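Long-range contacts in cellulose 1,4-beta-cellobiosidase (Thermobifida fusca, PDB 4JJJ), which probably hydrolyses cellulose to release cellobiose, the chain described being the family 48 glycoside hydrolase domain of a longer protein: residues P466-W471 against Q491-S496; S321-Y326 against F415-W420. The protein carries 1 engineered substitution. All coordinates share one frame; numbering follows the deposited sequence. Where two conformers were deposited one is given.

Interaction 1 (P466-W471 against Q491-S496). With ZN (zinc ion), chain B.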
loop_
_atom_site.group_PDB
_atom_site.type_symbol
_atom_site.label_atom_id
_atom_site.label_comp_id
_atom_site.label_asym_id
_atom_site.label_seq_id
_atom_site.Cartn_x
_atom_site.Cartn_y
_atom_site.Cartn_z
ATOM N N PRO A 466 16.269 9.755 -7.763
ATOM C CA PRO A 466 15.019 10.167 -8.444
ATOM C C PRO A 466 13.827 10.295 -7.533
ATOM O O PRO A 466 13.668 9.548 -6.600
ATOM C CB PRO A 466 14.844 9.121 -9.543
ATOM C CG PRO A 466 16.246 8.554 -9.702
ATOM C CD PRO A 466 16.851 8.567 -8.353
ATOM N N SER A 467 12.937 11.236 -7.832
ATOM C CA SER A 467 11.746 11.481 -7.096
ATOM C C SER A 467 10.503 11.437 -7.983
ATOM O O SER A 467 9.703 10.490 -7.911
ATOM C CB SER A 467 11.841 12.818 -6.320
ATOM O OG SER A 467 10.559 13.080 -5.736
ATOM N N ASP A 468 10.357 12.372 -8.910
ATOM C CA ASP A 468 9.147 12.437 -9.743
ATOM C C ASP A 468 9.449 11.998 -11.143
ATOM O O ASP A 468 10.477 12.407 -11.739
ATOM C CB ASP A 468 8.591 13.879 -9.743
ATOM C CG ASP A 468 7.205 13.998 -10.301
ATOM O OD1 ASP A 468 6.301 13.156 -10.008
ATOM O OD2 ASP A 468 7.002 15.047 -10.987
ATOM N N LEU A 469 8.541 11.204 -11.703
ATOM C CA LEU A 469 8.656 10.669 -13.018
ATOM C C LEU A 469 7.502 11.222 -13.893
ATOM O O LEU A 469 6.411 11.469 -13.393
ATOM C CB LEU A 469 8.530 9.170 -12.993
ATOM C CG LEU A 469 9.543 8.419 -12.128
ATOM C CD1 LEU A 469 9.318 6.967 -12.170
ATOM C CD2 LEU A 469 10.981 8.736 -12.511
ATOM N N GLU A 470 7.785 11.413 -15.192
ATOM C CA GLU A 470 6.797 11.806 -16.183
ATOM C C GLU A 470 6.758 10.769 -17.305
ATOM O O GLU A 470 7.814 10.478 -17.952
ATOM C CB GLU A 470 7.122 13.155 -16.819
ATOM C CG GLU A 470 6.028 13.650 -17.797
ATOM C CD GLU A 470 4.733 14.167 -17.205
ATOM O OE1 GLU A 470 4.691 14.380 -15.994
ATOM O OE2 GLU A 470 3.753 14.348 -17.956
ATOM N N TRP A 471 5.594 10.166 -17.491
ATOM C CA TRP A 471 5.397 9.067 -18.414
ATOM C C TRP A 471 4.700 9.604 -19.714
ATOM O O TRP A 471 3.938 10.555 -19.693
ATOM C CB TRP A 471 4.416 8.087 -17.776
ATOM C CG TRP A 471 5.019 7.409 -16.593
ATOM C CD1 TRP A 471 4.943 7.749 -15.273
ATOM C CD2 TRP A 471 5.962 6.284 -16.674
ATOM N NE1 TRP A 471 5.785 6.925 -14.482
ATOM C CE2 TRP A 471 6.392 6.011 -15.329
ATOM C CE3 TRP A 471 6.419 5.504 -17.709
ATOM C CZ2 TRP A 471 7.316 5.027 -15.043
ATOM C CZ3 TRP A 471 7.275 4.476 -17.401
ATOM C CH2 TRP A 471 7.758 4.287 -16.133
ATOM N N GLN A 491 10.711 9.995 -18.171
ATOM C CA GLN A 491 11.791 10.933 -17.854
ATOM C C GLN A 491 11.675 11.308 -16.341
ATOM O O GLN A 491 10.549 11.347 -15.769
ATOM C CB GLN A 491 11.841 12.156 -18.844
ATOM C CG GLN A 491 10.608 12.963 -18.786
ATOM C CD GLN A 491 10.652 14.156 -19.737
ATOM O OE1 GLN A 491 11.677 14.788 -19.891
ATOM N NE2 GLN A 491 9.459 14.547 -20.142
ATOM N N VAL A 492 12.841 11.468 -15.747
ATOM C CA VAL A 492 12.957 11.887 -14.355
ATOM C C VAL A 492 12.897 13.414 -14.385
ATOM O O VAL A 492 13.765 14.040 -15.046
ATOM C CB VAL A 492 14.254 11.389 -13.709
ATOM C CG1 VAL A 492 14.369 11.879 -12.263
ATOM C CG2 VAL A 492 14.285 9.851 -13.812
ATOM N N VAL A 493 11.944 13.989 -13.670
ATOM C CA VAL A 493 11.779 15.444 -13.623
ATOM C C VAL A 493 12.075 16.093 -12.274
ATOM O O VAL A 493 11.979 17.332 -12.140
ATOM C CB VAL A 493 10.382 15.858 -14.140
ATOM C CG1 VAL A 493 10.254 15.409 -15.620
ATOM C CG2 VAL A 493 9.278 15.304 -13.334
ATOM N N SER A 494 12.278 15.300 -11.209
ATOM C CA SER A 494 12.747 15.864 -9.921
ATOM C C SER A 494 13.514 14.800 -9.193
ATOM O O SER A 494 13.358 13.589 -9.500
ATOM C CB SER A 494 11.655 16.375 -9.091
ATOM O OG SER A 494 10.924 15.423 -8.434
ATOM N N TYR A 495 14.334 15.270 -8.286
ATOM C CA TYR A 495 15.232 14.480 -7.431
ATOM C C TYR A 495 15.009 14.852 -5.989
ATOM O O TYR A 495 14.428 15.867 -5.694
ATOM C CB TYR A 495 16.722 14.669 -7.844
ATOM C CG TYR A 495 16.964 14.275 -9.270
ATOM C CD1 TYR A 495 17.464 13.018 -9.610
ATOM C CD2 TYR A 495 16.673 15.174 -10.343
ATOM C CE1 TYR A 495 17.678 12.660 -10.935
ATOM C CE2 TYR A 495 16.878 14.793 -11.678
ATOM C CZ TYR A 495 17.403 13.513 -11.933
ATOM O OH TYR A 495 17.635 13.093 -13.228
ATOM N N SER A 496 15.419 13.977 -5.067
ATOM C CA SER A 496 15.265 14.205 -3.622
ATOM C C SER A 496 16.417 13.546 -2.865
ATOM O O SER A 496 17.263 12.886 -3.436
ATOM C CB SER A 496 13.952 13.611 -3.161
ATOM O OG SER A 496 14.145 12.281 -2.912
HETATM ZN ZN ZN B . 5.258 15.452 -11.892
HETATM O O HOH W 1 12.830 10.202 -3.972
HETATM O O HOH W 2 9.898 16.075 -6.242
HETATM O O HOH W 3 3.849 14.037 -10.602
HETATM O O HOH W 4 5.783 13.930 -13.140
HETATM O O HOH W 5 5.381 15.210 -11.402
HETATM O O HOH W 6 3.988 15.558 -10.335
HETATM O O HOH W 7 5.828 17.304 -13.083
#
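Strands 466-471 and 491-496 run antiparallel at 157°, with Glu-470 and Gln-491 joined as a hydrogen-bonded pair through Glu-470 N to Gln-491 O (2.8 Å) and Gln-491 N to Glu-470 O, and Leu-469 facing Val-492 as the next, non-hydrogen-bonded pair. A classic beta bulge follows, in which Val-493 and Ser-494 both face Asp-468. Asp-468 O accepts Val-493 N at 2.9 Å and, weakly, Ser-494 N. Ser-494 O in turn is gripped twice, by Ser-467 N and Asp-468 N from the same face of its carbonyl plane, the latter donor standing 55° out of it.

The two methyl branches of Val-492 have separate tasks. CG2 meets Leu-469 CD2 at 3.7 Å, whereas CG1 touches Pro-466 CB at 3.9 Å and sits over one face of the Tyr-495 ring, toward its rim.

The opposite side of the hairpin carries Asp-468, Glu-470, Gln-491 and Ser-494. Asp-468 has CG anti to the backbone N (chi1 -167°), and its OD2 binds zinc at 2.0 Å while Val-493 CG2 lies beside that oxygen. A zinc-bound water also donates to Leu-469 O, and another water joins Ser-467 OG to Ser-494 OG. The ribbon is thus two-sided: one face is mainly apolar, built from Leu-469, Val-492 and Pro-466; the other offers Asp-468 OD2 to a probably part-occupied zinc, alongside modelled waters and a ligand from outside the contact.

Interaction 2 (S321-Y326 against F415-W420). With BGC (beta-D-glucopyranose), chain C.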
loop_
_atom_site.group_PDB
_atom_site.type_symbol
_atom_site.label_atom_id
_atom_site.label_comp_id
_atom_site.label_asym_id
_atom_site.label_seq_id
_atom_site.Cartn_x
_atom_site.Cartn_y
_atom_site.Cartn_z
ATOM N N SER A 321 -7.842 -2.957 -11.020
ATOM C CA SER A 321 -6.672 -2.232 -11.564
ATOM C C SER A 321 -5.460 -2.574 -10.716
ATOM O O SER A 321 -5.562 -2.597 -9.438
ATOM C CB SER A 321 -6.911 -0.748 -11.540
ATOM O OG SER A 321 -5.838 -0.066 -12.130
ATOM N N SER A 322 -4.332 -2.822 -11.387
ATOM C CA SER A 322 -3.086 -3.275 -10.741
ATOM C C SER A 322 -1.954 -2.403 -11.153
ATOM O O SER A 322 -1.875 -1.939 -12.312
ATOM C CB SER A 322 -2.775 -4.761 -11.024
ATOM O OG SER A 322 -3.803 -5.646 -10.586
ATOM N N HIS A 323 -1.087 -2.080 -10.174
ATOM C CA HIS A 323 0.008 -1.168 -10.306
ATOM C C HIS A 323 1.321 -1.938 -10.166
ATOM O O HIS A 323 1.485 -2.718 -9.249
ATOM C CB HIS A 323 -0.165 -0.107 -9.206
ATOM C CG HIS A 323 0.760 1.067 -9.234
ATOM N ND1 HIS A 323 2.152 0.983 -9.203
ATOM C CD2 HIS A 323 0.500 2.395 -9.251
ATOM C CE1 HIS A 323 2.681 2.178 -9.135
ATOM N NE2 HIS A 323 1.682 3.067 -9.189
ATOM N N GLN A 324 2.293 -1.645 -11.009
ATOM C CA GLN A 324 3.579 -2.322 -10.967
ATOM C C GLN A 324 4.224 -2.277 -9.579
ATOM O O GLN A 324 4.917 -3.191 -9.107
ATOM C CB GLN A 324 4.576 -1.707 -11.972
ATOM C CG GLN A 324 4.929 -0.227 -11.800
ATOM C CD GLN A 324 6.123 0.040 -10.937
ATOM O OE1 GLN A 324 6.937 -0.858 -10.693
ATOM N NE2 GLN A 324 6.253 1.278 -10.431
ATOM N N GLY A 325 4.060 -1.171 -8.906
ATOM C CA GLY A 325 4.700 -0.929 -7.595
ATOM C C GLY A 325 4.221 -1.823 -6.511
ATOM O O GLY A 325 4.932 -1.906 -5.438
ATOM N N TYR A 326 3.072 -2.459 -6.681
ATOM C CA TYR A 326 2.495 -3.403 -5.711
ATOM C C TYR A 326 2.980 -4.820 -5.902
ATOM O O TYR A 326 2.852 -5.655 -5.048
ATOM C CB TYR A 326 0.954 -3.414 -5.717
ATOM C CG TYR A 326 0.320 -2.221 -5.036
ATOM C CD1 TYR A 326 0.855 -0.960 -5.049
ATOM C CD2 TYR A 326 -0.946 -2.419 -4.491
ATOM C CE1 TYR A 326 0.200 0.082 -4.435
ATOM C CE2 TYR A 326 -1.612 -1.393 -3.828
ATOM C CZ TYR A 326 -1.052 -0.177 -3.802
ATOM O OH TYR A 326 -1.697 0.832 -3.121
ATOM N N PHE A 415 8.860 7.803 -7.935
ATOM C CA PHE A 415 9.947 6.845 -8.104
ATOM C C PHE A 415 10.011 5.778 -7.028
ATOM O O PHE A 415 10.551 4.712 -7.332
ATOM C CB PHE A 415 11.282 7.540 -8.255
ATOM C CG PHE A 415 12.448 6.649 -8.462
ATOM C CD1 PHE A 415 12.784 6.125 -9.723
ATOM C CD2 PHE A 415 13.238 6.318 -7.405
ATOM C CE1 PHE A 415 13.887 5.325 -9.929
ATOM C CE2 PHE A 415 14.336 5.501 -7.570
ATOM C CZ PHE A 415 14.680 5.022 -8.851
ATOM N N GLY A 416 9.459 6.050 -5.885
ATOM C CA GLY A 416 9.452 5.032 -4.823
ATOM C C GLY A 416 8.874 3.717 -5.275
ATOM O O GLY A 416 9.341 2.652 -4.863
ATOM N N PHE A 417 7.837 3.713 -6.117
ATOM C CA PHE A 417 7.266 2.450 -6.486
ATOM C C PHE A 417 8.199 1.639 -7.367
ATOM O O PHE A 417 8.164 0.420 -7.392
ATOM C CB PHE A 417 5.955 2.697 -7.223
ATOM C CG PHE A 417 4.761 2.942 -6.369
ATOM C CD1 PHE A 417 4.430 2.086 -5.321
ATOM C CD2 PHE A 417 4.022 4.071 -6.565
ATOM C CE1 PHE A 417 3.262 2.312 -4.546
ATOM C CE2 PHE A 417 2.918 4.295 -5.796
ATOM C CZ PHE A 417 2.540 3.424 -4.811
ATOM N N GLN A 418 9.094 2.327 -8.099
ATOM C CA GLN A 418 10.109 1.639 -8.931
ATOM C C GLN A 418 10.974 0.750 -8.064
ATOM O O GLN A 418 11.139 -0.449 -8.337
ATOM C CB GLN A 418 11.060 2.565 -9.641
ATOM C CG GLN A 418 10.449 3.493 -10.691
ATOM C CD GLN A 418 9.879 2.752 -11.821
ATOM O OE1 GLN A 418 10.585 1.904 -12.492
ATOM N NE2 GLN A 418 8.594 2.982 -12.107
ATOM N N VAL A 419 11.486 1.312 -6.944
ATOM C CA VAL A 419 12.385 0.567 -6.028
ATOM C C VAL A 419 11.638 -0.393 -5.171
ATOM O O VAL A 419 12.187 -1.472 -4.834
ATOM C CB VAL A 419 13.333 1.509 -5.305
ATOM C CG1 VAL A 419 14.361 2.096 -6.258
ATOM C CG2 VAL A 419 12.633 2.618 -4.556
ATOM N N TRP A 420 10.450 -0.098 -4.744
ATOM C CA TRP A 420 9.704 -1.076 -3.937
ATOM C C TRP A 420 9.475 -2.375 -4.753
ATOM O O TRP A 420 9.704 -3.516 -4.259
ATOM C CB TRP A 420 8.444 -0.519 -3.413
ATOM C CG TRP A 420 8.553 0.339 -2.232
ATOM C CD1 TRP A 420 9.624 0.532 -1.445
ATOM C CD2 TRP A 420 7.455 1.020 -1.586
ATOM N NE1 TRP A 420 9.292 1.342 -0.405
ATOM C CE2 TRP A 420 7.960 1.628 -0.438
ATOM C CE3 TRP A 420 6.097 1.138 -1.893
ATOM C CZ2 TRP A 420 7.164 2.338 0.437
ATOM C CZ3 TRP A 420 5.274 1.857 -1.017
ATOM C CH2 TRP A 420 5.806 2.436 0.127
HETATM C C2 BGC C . 3.903 7.203 1.918
HETATM C C3 BGC C . 3.564 5.714 1.909
HETATM C C4 BGC C . 2.825 5.336 0.592
HETATM C C5 BGC C . 3.540 5.900 -0.661
HETATM C C6 BGC C . 2.704 5.672 -1.898
HETATM C C1 BGC C . 4.638 7.623 0.658
HETATM O O2 BGC C . 4.744 7.496 3.025
HETATM O O3 BGC C . 2.764 5.446 3.086
HETATM O O4 BGC C . 2.724 3.899 0.528
HETATM O O5 BGC C . 3.776 7.298 -0.450
HETATM O O6 BGC C . 1.427 6.266 -1.765
HETATM O O HOH W 8 9.552 -1.297 -10.561
#
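Phe-417 is the centre of this buried contact, lying against His-323, Gly-325 and Tyr-326. Its chi1 of -82° sets CG anti to the carbonyl carbon, and one face of the ring takes the edge of His-323 in an edge-to-face pair, centroids 4.4 Å apart and planes at 52°. The imidazole is fixed from both nitrogens: ND1 accepts Gly-325 N in the ring plane at 2.9 Å, and NE2 is hydrogen-bonded to Ser-411 O. Gly-325 CA lies 3.8 Å from Phe-417 CD1, where a beta carbon would collide with the ring. Tyr-326 lies alongside Phe-417, pointing the same way, CE1 to CE1 at 3.8 Å.

Gln-324 turns its amide nearly perpendicular to the Phe-417 ring, with NE2 3.5 Å from Phe-417 CB. That NE2 is hydrogen-bonded to Asn-412 OD1, and a water donates to both Gln-324 OE1 and Gln-418 O.

The far end of the phenylalanine, CZ, reaches glucose C6 at 3.7 Å, while Trp-420 CH2 meets glucose O4 in the indole plane. An alanine in place of Phe-417 would probably leave His-323 without its aromatic partner and open a gap beside Tyr-326 and the sugar. The contact therefore sets Phe-417 and Trp-420 along one glycan site and Tyr-326 along another.

In the fold
The two contacts meet at residues 415-418, their centres about 14 Å apart. Ser-467 O lies 2.8 Å from Phe-415 N, a probable hydrogen bond, and Leu-469 CD1 packs on Gln-418 CG at 3.9 Å, so the hairpin adjoins the helix whose Phe-417 and Trp-420 reach the sugar in interaction 2. Interaction 1 lies at the surface and interaction 2 is buried. The side chain of Trp-420 is about 3 Å from that of Glu-51, the predicted proton donor, and about 4 Å from that of Asn-224, engineered at the predicted nucleophile position. Interaction 2 adjoins the predicted catalytic pair, whereas the side chain of Ser-467 in interaction 1 is about 4 Å from a bound glucose.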